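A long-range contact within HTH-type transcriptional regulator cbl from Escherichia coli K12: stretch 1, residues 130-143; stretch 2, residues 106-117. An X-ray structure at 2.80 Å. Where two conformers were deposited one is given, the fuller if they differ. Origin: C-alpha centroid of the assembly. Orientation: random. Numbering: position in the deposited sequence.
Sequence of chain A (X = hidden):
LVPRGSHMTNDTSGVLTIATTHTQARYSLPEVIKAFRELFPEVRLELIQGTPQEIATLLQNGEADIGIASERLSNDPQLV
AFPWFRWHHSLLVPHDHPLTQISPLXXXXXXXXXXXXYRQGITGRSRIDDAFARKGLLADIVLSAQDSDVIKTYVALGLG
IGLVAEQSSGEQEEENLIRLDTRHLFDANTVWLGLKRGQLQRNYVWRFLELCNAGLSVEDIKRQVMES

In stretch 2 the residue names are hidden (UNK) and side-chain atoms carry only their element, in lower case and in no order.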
# COMPACT_ATOMS: atom_id res chain seq x y z
N ASP A 130 -18.48 0.02 13.46
CA ASP A 130 -19.36 -0.47 14.52
C ASP A 130 -19.36 0.40 15.75
O ASP A 130 -20.38 0.61 16.39
CB ASP A 130 -18.95 -1.86 14.93
CG ASP A 130 -19.19 -2.86 13.83
OD1 ASP A 130 -19.78 -2.44 12.80
OD2 ASP A 130 -18.80 -4.05 14.01
N ALA A 131 -18.18 0.90 16.10
CA ALA A 131 -18.09 1.79 17.22
C ALA A 131 -19.04 2.95 16.95
O ALA A 131 -19.89 3.23 17.79
CB ALA A 131 -16.69 2.26 17.40
N PHE A 132 -18.93 3.59 15.78
CA PHE A 132 -19.77 4.73 15.45
C PHE A 132 -21.23 4.37 15.38
O PHE A 132 -22.09 5.15 15.85
CB PHE A 132 -19.34 5.37 14.15
CG PHE A 132 -18.10 6.21 14.27
CD1 PHE A 132 -16.98 5.94 13.47
CD2 PHE A 132 -18.02 7.24 15.19
CE1 PHE A 132 -15.82 6.70 13.57
CE2 PHE A 132 -16.88 8.01 15.30
CZ PHE A 132 -15.76 7.73 14.49
N ALA A 133 -21.56 3.20 14.80
CA ALA A 133 -22.97 2.84 14.66
C ALA A 133 -23.62 2.73 16.01
O ALA A 133 -24.77 3.06 16.16
CB ALA A 133 -23.12 1.60 13.94
N ARG A 134 -22.89 2.28 17.01
CA ARG A 134 -23.45 2.27 18.35
C ARG A 134 -23.85 3.68 18.77
O ARG A 134 -24.74 3.82 19.55
CB ARG A 134 -22.50 1.68 19.37
CG ARG A 134 -22.41 0.17 19.35
CD ARG A 134 -21.22 -0.34 20.24
NE ARG A 134 -20.33 -1.29 19.54
CZ ARG A 134 -19.02 -1.13 19.32
NH1 ARG A 134 -18.38 -0.04 19.76
NH2 ARG A 134 -18.34 -2.07 18.65
N LYS A 135 -23.23 4.74 18.25
CA LYS A 135 -23.74 6.08 18.57
C LYS A 135 -24.74 6.67 17.56
O LYS A 135 -24.93 7.89 17.54
CB LYS A 135 -22.62 7.08 18.74
CG LYS A 135 -21.70 6.75 19.84
CD LYS A 135 -22.46 6.42 21.07
CE LYS A 135 -21.54 5.68 22.01
NZ LYS A 135 -21.82 6.15 23.40
N GLY A 136 -25.36 5.83 16.73
CA GLY A 136 -26.19 6.33 15.61
C GLY A 136 -25.48 7.09 14.47
O GLY A 136 -26.14 7.81 13.71
N LEU A 137 -24.15 6.93 14.34
CA LEU A 137 -23.37 7.76 13.44
C LEU A 137 -22.67 7.05 12.29
O LEU A 137 -22.22 5.90 12.43
CB LEU A 137 -22.28 8.43 14.23
CG LEU A 137 -22.67 9.60 15.12
CD1 LEU A 137 -21.49 9.99 15.98
CD2 LEU A 137 -23.21 10.80 14.26
N LEU A 138 -22.55 7.76 11.16
CA LEU A 138 -21.60 7.44 10.07
C LEU A 138 -20.35 8.29 10.19
O LEU A 138 -20.44 9.48 10.45
CB LEU A 138 -22.22 7.73 8.72
CG LEU A 138 -23.44 6.90 8.34
CD1 LEU A 138 -24.08 7.46 7.07
CD2 LEU A 138 -23.02 5.47 8.18
N ALA A 139 -19.16 7.72 10.00
CA ALA A 139 -17.97 8.55 9.97
C ALA A 139 -17.90 9.23 8.60
O ALA A 139 -18.38 8.69 7.61
CB ALA A 139 -16.73 7.73 10.21
N ASP A 140 -17.35 10.44 8.58
CA ASP A 140 -17.03 11.11 7.34
C ASP A 140 -15.70 10.61 6.79
O ASP A 140 -14.63 11.07 7.19
CB ASP A 140 -16.89 12.61 7.56
CG ASP A 140 -16.54 13.33 6.25
OD1 ASP A 140 -16.27 12.60 5.25
OD2 ASP A 140 -16.55 14.59 6.21
N ILE A 141 -15.74 9.68 5.87
CA ILE A 141 -14.52 9.21 5.26
C ILE A 141 -14.14 10.15 4.13
O ILE A 141 -14.80 10.19 3.08
CB ILE A 141 -14.72 7.86 4.68
CG1 ILE A 141 -15.29 6.91 5.74
CG2 ILE A 141 -13.43 7.41 4.09
CD1 ILE A 141 -14.34 6.53 6.80
N VAL A 142 -13.08 10.91 4.32
CA VAL A 142 -12.68 11.84 3.29
C VAL A 142 -11.57 11.20 2.45
O VAL A 142 -11.29 11.64 1.35
CB VAL A 142 -12.25 13.16 3.92
CG1 VAL A 142 -10.79 13.11 4.24
CG2 VAL A 142 -12.51 14.27 2.99
N LEU A 143 -10.92 10.18 3.00
CA LEU A 143 -9.98 9.40 2.23
C LEU A 143 -10.01 7.98 2.72
O LEU A 143 -9.86 7.72 3.91
CB LEU A 143 -8.56 9.95 2.33
CG LEU A 143 -7.44 9.25 1.51
CD1 LEU A 143 -6.25 10.13 1.38
CD2 LEU A 143 -7.00 7.93 2.11
N UNK A 106 -14.19 11.57 22.76
CA UNK A 106 -15.35 10.67 22.65
C UNK A 106 -15.61 10.37 21.18
O UNK A 106 -15.02 11.03 20.28
o UNK A 106 -16.96 12.43 22.36
c UNK A 106 -16.40 11.81 24.64
c UNK A 106 -16.61 11.32 23.20
N UNK A 107 -16.46 9.38 20.91
CA UNK A 107 -16.77 9.00 19.52
C UNK A 107 -17.42 10.17 18.81
O UNK A 107 -17.01 10.55 17.72
c UNK A 107 -16.12 6.29 18.32
c UNK A 107 -16.91 6.49 19.58
c UNK A 107 -17.82 5.27 19.86
c UNK A 107 -17.68 7.80 19.46
N UNK A 108 -18.41 10.72 19.49
CA UNK A 108 -19.16 11.89 19.08
C UNK A 108 -18.26 13.09 18.69
O UNK A 108 -18.55 13.79 17.71
c UNK A 108 -20.09 10.10 21.79
c UNK A 108 -20.89 11.00 20.81
o UNK A 108 -18.85 10.15 21.83
c UNK A 108 -20.11 12.24 20.22
o UNK A 108 -20.72 9.31 22.52
N UNK A 109 -17.18 13.31 19.43
CA UNK A 109 -16.22 14.33 19.10
C UNK A 109 -15.49 13.97 17.84
O UNK A 109 -15.32 14.78 16.93
o UNK A 109 -15.74 15.04 21.30
c UNK A 109 -15.18 14.45 20.16
N UNK A 110 -14.97 12.76 17.79
CA UNK A 110 -14.17 12.42 16.65
C UNK A 110 -15.06 12.50 15.43
O UNK A 110 -14.61 12.86 14.34
c UNK A 110 -11.97 9.65 18.33
c UNK A 110 -12.88 10.57 15.54
c UNK A 110 -13.58 11.04 16.82
c UNK A 110 -12.65 11.03 18.05
N UNK A 111 -16.35 12.20 15.60
CA UNK A 111 -17.20 12.06 14.42
C UNK A 111 -17.40 13.36 13.63
O UNK A 111 -17.81 13.33 12.47
c UNK A 111 -18.51 11.43 14.79
N UNK A 112 -17.11 14.48 14.27
CA UNK A 112 -17.22 15.81 13.69
C UNK A 112 -16.20 16.09 12.63
O UNK A 112 -16.42 16.98 11.82
c UNK A 112 -18.31 18.03 16.54
c UNK A 112 -18.07 16.71 15.81
n UNK A 112 -20.32 16.97 17.66
c UNK A 112 -17.06 16.87 14.75
c UNK A 112 -19.08 17.82 17.86
N UNK A 113 -15.09 15.36 12.60
CA UNK A 113 -13.99 15.76 11.71
C UNK A 113 -13.87 14.86 10.49
O UNK A 113 -14.34 13.71 10.52
c UNK A 113 -12.68 15.73 12.45
c UNK A 113 -13.36 16.10 14.90
c UNK A 113 -11.61 18.68 13.06
c UNK A 113 -11.60 20.23 14.89
n UNK A 113 -13.25 17.12 15.81
c UNK A 113 -12.77 16.49 13.69
c UNK A 113 -12.60 18.17 15.22
c UNK A 113 -12.28 17.79 13.88
c UNK A 113 -12.26 19.38 15.73
c UNK A 113 -11.30 19.88 13.56
N UNK A 114 -13.25 15.37 9.42
CA UNK A 114 -12.95 14.53 8.24
C UNK A 114 -12.05 13.33 8.61
O UNK A 114 -10.99 13.53 9.15
c UNK A 114 -12.69 16.85 7.72
c UNK A 114 -12.20 15.51 7.31
c UNK A 114 -12.85 16.77 9.20
N UNK A 115 -12.46 12.09 8.34
CA UNK A 115 -11.58 10.96 8.67
C UNK A 115 -10.78 10.45 7.51
O UNK A 115 -11.27 10.42 6.35
c UNK A 115 -12.92 10.06 10.53
c UNK A 115 -11.84 10.72 11.41
c UNK A 115 -13.46 8.75 11.13
c UNK A 115 -12.34 9.78 9.17
N UNK A 116 -9.57 10.02 7.81
CA UNK A 116 -8.73 9.37 6.85
C UNK A 116 -8.43 8.03 7.44
O UNK A 116 -7.74 7.93 8.45
c UNK A 116 -6.50 12.38 6.39
c UNK A 116 -7.73 11.58 6.32
c UNK A 116 -7.44 10.13 6.63
c UNK A 116 -6.63 9.51 5.50
N UNK A 117 -8.96 6.99 6.84
CA UNK A 117 -8.83 5.68 7.43
C UNK A 117 -8.89 4.57 6.40
O UNK A 117 -9.01 4.84 5.21
c UNK A 117 -11.16 5.05 7.99
o UNK A 117 -9.34 4.42 9.39
c UNK A 117 -9.84 5.45 8.54
O HOH W 1 -23.30 8.10 23.83
O HOH W 2 -16.44 11.44 10.68
O HOH W 3 -16.69 16.09 8.47

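Position 106 has three side-chain atoms: one carbon carrying an oxygen and a carbon. It lies out of reach of stretch 1, right before a helix. This is Thr106.

Position 107 has four carbons, forked at the second. The CA-to-CB bond points toward stretch 1, and the carbons meet the ring of Phe132 and the methyl of Ala131. This is Leu107. Its CD2 lies 3.6 Å from Phe132 CE2, and its CD1 lies 4.0 Å from Ala131 CB.

Position 108 has three carbons, the third carrying two oxygens, one of them near the amine of Lys135. That is a carboxylate on a two-carbon arm, so Glu108. Its OE2 forms a salt bridge with Lys135 NZ at 3.5 Å; the hydrogen bond within it is weak. Water 1 joins both groups.

Position 109 has one carbon, then one oxygen; the CA-to-CB bond points away from stretch 1. This is Ser109. Its OG hydrogen-bonds to Thr106 OG1 at 3.1 Å.

Position 110 has four carbons, forked at the first, with one arm two carbons long, near the edge of the Phe132 ring. This is Ile110. Its CG2 is 4.2 Å from Phe132 CZ.

Position 111 has a single carbon, packed against Phe132 and Leu137. This is Ala111. Its CB is 3.5 Å from Leu137 CD1.

Position 112 has four carbons in a row ending in nitrogen; the CA-to-CB bond points away from stretch 1. This is Lys112.

Position 113 has one carbon, then fused five- and six-membered rings with one nitrogen. Its CA-to-CB bond also points away. This is Trp113, which closes a type I turn begun at Ile110.

Position 114 has three carbons closing a ring onto its backbone N, beside Val142. This is Pro114. Its CB is 4.1 Å from Val142 CB.

Position 115 has four carbons, forked at the second, reaching Ala139 and Phe132. This is Leu115. Its CD1 is 3.5 Å from Ala139 CB.

Position 116 has four carbons, forked at the first, with one longer arm. They touch Val142 and Leu143. This is Ile116. Its CG2 is 3.7 Å from Leu143 CB.

Position 117 has one carbon carrying an oxygen and a carbon, with a carbon near Ile141. This is Thr117. Its CG2 lies 3.7 Å from Ile141 CD1.

The contact combines helix packing with parallel strand pairing. Phe132 fits among Leu107, Ile110, Ala111 and Leu115. Leu115 N donates to Asp140 O at 2.7 Å, and Val142 N donates to Leu115 O at 2.8 Å. A beta bulge then shifts the register, and Thr117 N donates to Leu143 O at 3.2 Å. Water 2 links Asp140 N to Ala111 O and Trp113 O.

Stretch 2 106-117: TLESIAKWPLIT
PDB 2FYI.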